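PDB 5V3S: Two-component insecticidal protein 16 kDa unit from Alcaligenes faecalis, which forms one half of a binary toxin that kills corn rootworm, probably by a mechanism like that of the Cry34Ab1/Cry35Ab1 pair. Local coordinates for residues Gln18-Ile24 with Ala134-Ile140; Asp91-Phe97 with Asn120-Ile124. All coordinates share one frame; numbering follows the deposited sequence.

Interaction 1: Gln18-Ile24 with Ala134-Ile140; sequences QWMEITI and AMGNIFI. Unlike the reference sequence in segment 18-24: Met20 (reference Ile). Unlike the reference sequence in segment 134-140: Met135 (reference Thr).
Five main-chain hydrogen bonds run in alternating directions between Trp19-Ile24 and Gly136-Ile140, joining them as neighbouring parallel strands. Gly136 N gives to Trp19 O (2.9 Å), Glu21 N gives the return bond to Gly136 O, and the alternation continues through Ile138 to Ile140 N, which meets Thr23 O at 2.8 Å. The amide of Gln18 extends the pattern beyond the strand start: its OE1 receives Met135 N (3.0 Å) in the carbonyl plane, on a lone pair. With CG anti to the backbone N (chi1 178°) and a bend at chi2, the same oxygen also folds back to take a weak bond from Trp19 N.

Side chains then divide between the two faces of the sheet. On the face of Trp19, Glu21, Thr23, Asn137 and Phe139, the indole lies flat over Gly136, whose CA sits 3.8 Å from the centroid of the six-membered ring in a CH-pi contact. Chi1 of 64° swings the ring across to the partner strand, where Asn137 meets its edge, the amide plane turned 72° from the indole. Ala134 CB touches the pyrrole end, 3.4 Å from Trp19 NE1. Lys49 adds a cation-pi contact to this ring, and Thr23 OG1 is hydrogen-bonded to Thr70 OG1.

The other face is buried and apolar. Ile22 CD1 touches both Ile138 CG2 (3.5 Å) and Ile140 CD1 (3.7 Å), while the selenomethionine Met20 reaches Ile138 CD1 with its methyl CE. Tyr99 and Trp101 of strand 94-103 close over Ile22, Ile138 and Met20. An apolar face packed on a second sheet is characteristic of a beta-sandwich such as the aegerolysin fold; this parallel pair lies inside its mixed sheet.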
# COMPACT_ATOMS: atom_id res chain seq x y z
N GLN A 18 5.32 8.79 12.60
CA GLN A 18 5.19 7.43 12.01
C GLN A 18 4.30 7.55 10.77
O GLN A 18 3.17 8.05 10.84
CB GLN A 18 4.62 6.47 13.03
CG GLN A 18 4.42 5.06 12.50
CD GLN A 18 5.71 4.50 11.91
OE1 GLN A 18 6.19 4.98 10.88
NE2 GLN A 18 6.34 3.60 12.64
N TRP A 19 4.85 7.21 9.61
CA TRP A 19 4.15 7.50 8.38
C TRP A 19 4.69 6.53 7.33
O TRP A 19 5.81 5.96 7.47
CB TRP A 19 4.34 8.93 7.91
CG TRP A 19 5.78 9.22 7.56
CD1 TRP A 19 6.77 9.61 8.44
CD2 TRP A 19 6.41 9.13 6.27
NE1 TRP A 19 7.96 9.76 7.77
CE2 TRP A 19 7.77 9.47 6.44
CE3 TRP A 19 5.96 8.75 5.00
CZ2 TRP A 19 8.68 9.48 5.38
CZ3 TRP A 19 6.87 8.79 3.92
CH2 TRP A 19 8.21 9.13 4.11
N MSE A 20 3.86 6.30 6.34
CA MSE A 20 4.23 5.45 5.22
C MSE A 20 3.59 6.06 3.98
O MSE A 20 2.53 6.69 4.04
CB MSE A 20 3.79 3.98 5.42
CG MSE A 20 2.29 3.68 5.65
SE MSE A 20 1.35 3.55 3.88
CE MSE A 20 1.71 1.62 3.85
N GLU A 21 4.22 5.86 2.82
CA GLU A 21 3.55 6.13 1.57
C GLU A 21 3.89 4.98 0.65
O GLU A 21 5.04 4.64 0.54
CB GLU A 21 3.93 7.47 0.89
CG GLU A 21 3.38 8.67 1.64
CD GLU A 21 3.33 9.96 0.88
OE1 GLU A 21 3.66 9.94 -0.35
OE2 GLU A 21 2.92 10.97 1.54
N ILE A 22 2.86 4.37 0.06
CA ILE A 22 3.04 3.18 -0.78
C ILE A 22 2.56 3.52 -2.21
O ILE A 22 1.47 3.97 -2.40
CB ILE A 22 2.47 1.90 -0.16
CG1 ILE A 22 2.81 0.70 -0.98
CG2 ILE A 22 0.99 1.93 -0.00
CD1 ILE A 22 2.81 -0.57 -0.20
N THR A 23 3.42 3.28 -3.18
CA THR A 23 3.07 3.63 -4.55
C THR A 23 2.99 2.28 -5.28
O THR A 23 3.93 1.50 -5.17
CB THR A 23 4.11 4.60 -5.16
OG1 THR A 23 4.07 5.82 -4.46
CG2 THR A 23 3.77 4.89 -6.57
N ILE A 24 1.89 2.05 -6.03
CA ILE A 24 1.68 0.82 -6.84
C ILE A 24 1.67 1.23 -8.29
O ILE A 24 0.87 2.13 -8.66
CB ILE A 24 0.34 0.16 -6.45
CG1 ILE A 24 0.30 -0.07 -4.96
CG2 ILE A 24 0.07 -1.15 -7.21
CD1 ILE A 24 -0.47 0.96 -4.19
N ALA A 134 10.58 5.87 11.13
CA ALA A 134 9.33 5.89 10.31
C ALA A 134 9.40 4.86 9.18
O ALA A 134 10.44 4.69 8.51
CB ALA A 134 9.07 7.28 9.74
N MSE A 135 8.28 4.19 8.95
CA MSE A 135 8.21 3.23 7.83
C MSE A 135 8.66 3.80 6.49
O MSE A 135 9.41 3.17 5.78
CB MSE A 135 6.81 2.61 7.79
CG MSE A 135 6.60 1.55 6.72
SE MSE A 135 7.80 0.01 7.00
CE MSE A 135 6.52 -1.46 6.95
N GLY A 136 8.20 4.96 6.10
CA GLY A 136 8.78 5.61 4.94
C GLY A 136 8.08 5.30 3.61
O GLY A 136 6.94 5.02 3.61
N ASN A 137 8.81 5.40 2.51
CA ASN A 137 8.28 5.21 1.17
C ASN A 137 8.42 3.73 0.77
O ASN A 137 9.48 3.10 0.97
CB ASN A 137 9.02 6.08 0.15
CG ASN A 137 8.88 7.58 0.42
OD1 ASN A 137 7.85 8.15 0.21
ND2 ASN A 137 9.89 8.18 1.04
N ILE A 138 7.39 3.17 0.13
CA ILE A 138 7.39 1.77 -0.29
C ILE A 138 6.84 1.82 -1.73
O ILE A 138 5.95 2.62 -2.00
CB ILE A 138 6.37 0.90 0.56
CG1 ILE A 138 6.65 1.02 2.10
CG2 ILE A 138 6.33 -0.54 0.13
CD1 ILE A 138 5.44 0.86 3.02
N PHE A 139 7.32 0.92 -2.57
CA PHE A 139 7.07 0.87 -4.01
C PHE A 139 6.74 -0.56 -4.32
O PHE A 139 7.48 -1.45 -4.01
CB PHE A 139 8.38 1.29 -4.71
CG PHE A 139 8.36 1.34 -6.23
CD1 PHE A 139 7.31 1.86 -6.95
CD2 PHE A 139 9.52 0.99 -6.92
CE1 PHE A 139 7.38 1.98 -8.34
CE2 PHE A 139 9.60 1.10 -8.30
CZ PHE A 139 8.54 1.63 -9.01
N ILE A 140 5.58 -0.80 -4.97
CA ILE A 140 5.25 -2.13 -5.52
C ILE A 140 4.98 -1.97 -7.04
O ILE A 140 4.27 -1.11 -7.39
CB ILE A 140 4.03 -2.75 -4.83
CG1 ILE A 140 4.28 -2.82 -3.30
CG2 ILE A 140 3.71 -4.13 -5.46
CD1 ILE A 140 3.11 -3.43 -2.56

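Interaction 2: Asp91-Phe97 with Asn120-Ile124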
# COMPACT_ATOMS: atom_id res chain seq x y z
N ASP A 91 -7.01 -7.85 -10.49
CA ASP A 91 -6.98 -7.66 -11.97
C ASP A 91 -8.32 -8.30 -12.40
O ASP A 91 -8.43 -9.54 -12.39
CB ASP A 91 -5.82 -8.42 -12.60
CG ASP A 91 -5.83 -8.30 -14.20
OD1 ASP A 91 -6.53 -7.44 -14.65
OD2 ASP A 91 -5.07 -8.98 -14.90
N GLY A 92 -9.35 -7.48 -12.60
CA GLY A 92 -10.70 -8.01 -12.80
C GLY A 92 -11.17 -8.69 -11.52
O GLY A 92 -11.09 -8.12 -10.41
N ASP A 93 -11.58 -9.94 -11.64
CA ASP A 93 -12.02 -10.71 -10.47
C ASP A 93 -10.88 -11.57 -9.84
O ASP A 93 -11.10 -12.28 -8.90
CB ASP A 93 -13.17 -11.63 -10.85
CG ASP A 93 -14.45 -10.90 -11.08
OD1 ASP A 93 -14.88 -10.06 -10.20
OD2 ASP A 93 -15.02 -11.19 -12.17
N LYS A 94 -9.65 -11.37 -10.28
CA LYS A 94 -8.52 -12.17 -9.87
C LYS A 94 -7.76 -11.39 -8.77
O LYS A 94 -7.34 -10.25 -8.98
CB LYS A 94 -7.57 -12.44 -11.02
CG LYS A 94 -8.21 -13.13 -12.22
CD LYS A 94 -7.61 -14.52 -12.41
CE LYS A 94 -6.36 -14.52 -13.29
NZ LYS A 94 -6.12 -15.86 -13.94
N LEU A 95 -7.58 -12.01 -7.61
CA LEU A 95 -6.77 -11.37 -6.55
C LEU A 95 -5.27 -11.53 -6.91
O LEU A 95 -4.80 -12.66 -7.05
CB LEU A 95 -7.09 -12.05 -5.22
CG LEU A 95 -6.29 -11.51 -4.00
CD1 LEU A 95 -6.51 -10.07 -3.74
CD2 LEU A 95 -6.71 -12.36 -2.80
N VAL A 96 -4.53 -10.41 -7.02
CA VAL A 96 -3.15 -10.41 -7.39
C VAL A 96 -2.26 -10.41 -6.13
O VAL A 96 -1.38 -11.28 -6.03
CB VAL A 96 -2.89 -9.23 -8.30
CG1 VAL A 96 -1.40 -9.10 -8.63
CG2 VAL A 96 -3.80 -9.40 -9.54
N PHE A 97 -2.51 -9.51 -5.20
CA PHE A 97 -1.74 -9.46 -3.87
C PHE A 97 -2.55 -8.88 -2.74
O PHE A 97 -3.57 -8.26 -2.91
CB PHE A 97 -0.37 -8.78 -3.92
CG PHE A 97 -0.38 -7.26 -4.08
CD1 PHE A 97 -0.67 -6.41 -3.05
CD2 PHE A 97 0.00 -6.65 -5.29
CE1 PHE A 97 -0.60 -5.02 -3.20
CE2 PHE A 97 0.06 -5.30 -5.44
CZ PHE A 97 -0.26 -4.46 -4.39
N ASN A 120 1.03 -15.62 -13.13
CA ASN A 120 0.53 -14.68 -14.17
C ASN A 120 1.05 -13.23 -14.00
O ASN A 120 0.94 -12.46 -14.89
CB ASN A 120 -0.98 -14.77 -14.20
CG ASN A 120 -1.45 -16.12 -14.73
OD1 ASN A 120 -1.01 -16.54 -15.81
ND2 ASN A 120 -2.33 -16.80 -14.00
N TYR A 121 1.63 -12.92 -12.83
CA TYR A 121 2.05 -11.59 -12.45
C TYR A 121 3.46 -11.60 -11.78
O TYR A 121 3.83 -12.55 -11.11
CB TYR A 121 1.05 -10.96 -11.52
CG TYR A 121 -0.34 -10.95 -12.08
CD1 TYR A 121 -0.82 -9.87 -12.82
CD2 TYR A 121 -1.19 -11.99 -11.81
CE1 TYR A 121 -2.15 -9.83 -13.28
CE2 TYR A 121 -2.44 -12.01 -12.32
CZ TYR A 121 -2.90 -10.96 -13.07
OH TYR A 121 -4.17 -11.03 -13.55
N THR A 122 4.26 -10.65 -12.15
CA THR A 122 5.45 -10.34 -11.43
C THR A 122 5.14 -9.18 -10.49
O THR A 122 4.82 -8.09 -10.86
CB THR A 122 6.64 -10.04 -12.35
OG1 THR A 122 6.79 -11.13 -13.28
CG2 THR A 122 7.93 -9.95 -11.52
N VAL A 123 5.28 -9.48 -9.20
CA VAL A 123 5.01 -8.48 -8.21
C VAL A 123 6.22 -8.28 -7.33
O VAL A 123 6.64 -9.23 -6.68
CB VAL A 123 3.81 -8.88 -7.38
CG1 VAL A 123 3.48 -7.83 -6.38
CG2 VAL A 123 2.57 -9.02 -8.20
N ILE A 124 6.75 -7.07 -7.31
CA ILE A 124 8.01 -6.71 -6.56
C ILE A 124 7.86 -5.50 -5.64
O ILE A 124 7.46 -4.42 -6.11
CB ILE A 124 9.21 -6.50 -7.48
CG1 ILE A 124 9.48 -7.69 -8.43
CG2 ILE A 124 10.46 -6.20 -6.58
CD1 ILE A 124 10.10 -8.90 -7.80
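Tyr121 and Val123 reach from strand 121-126 to the hairpin of the facing sheet, where Val96 meets both and Asp91 is the polar partner of the phenol. The methyl CG2 of Val96 lies over one face of the Tyr121 ring, 4.0 Å from the centroid and 14° off its normal, a CH-pi contact displaced toward the rim. At the far end the phenol OH donates to Asp91 OD2 (2.6 Å), on the lone pair directed away from OD1. The carboxylate stands nearly perpendicular to the ring, the planes 83° apart, and OD2 meets the ring edge in plane. Asp91 opens the type II' turn that ends at Lys94, and its CG, anti to the backbone N (chi1 176°), carries the acid to the hydroxyl.

Val123 continues the apolar side of the contact: its CG2 approaches Val96 CG1 at 4.0 Å, and its CG1 approaches Phe97 CD2 at 3.8 Å. Val96 and Phe97 form a classic beta bulge opposite Leu89, and both direct side chains toward the other sheet.

Asp91 OD2 also pairs with Lys144, and OD1 accepts from Ser29. These partners probably favour the ionised carboxylate, making the phenol bond a charge-assisted clasp at one end of a largely apolar junction.

Interaction 1 lies near the middle of the chain and interaction 2 nearer its periphery, the centres 20 Å apart. The first joins neighbouring strands within the mixed sheet, so main-chain hydrogen bonds dominate; the second spans the gap between the two sheets and depends on side chains, with one phenol-carboxylate bond among apolar contacts. Both are partly buried. They meet at Ile140, whose CG2 packs against Val123 CG1 and Phe97 CE2, each at 3.8 Å. Strands 136-144 and 121-126 are also antiparallel neighbours, so both contacts draw on the mixed sheet, interaction 2 through 120-124 alone. Along the chain, interaction 2 is nested within the long connection that interaction 1 closes.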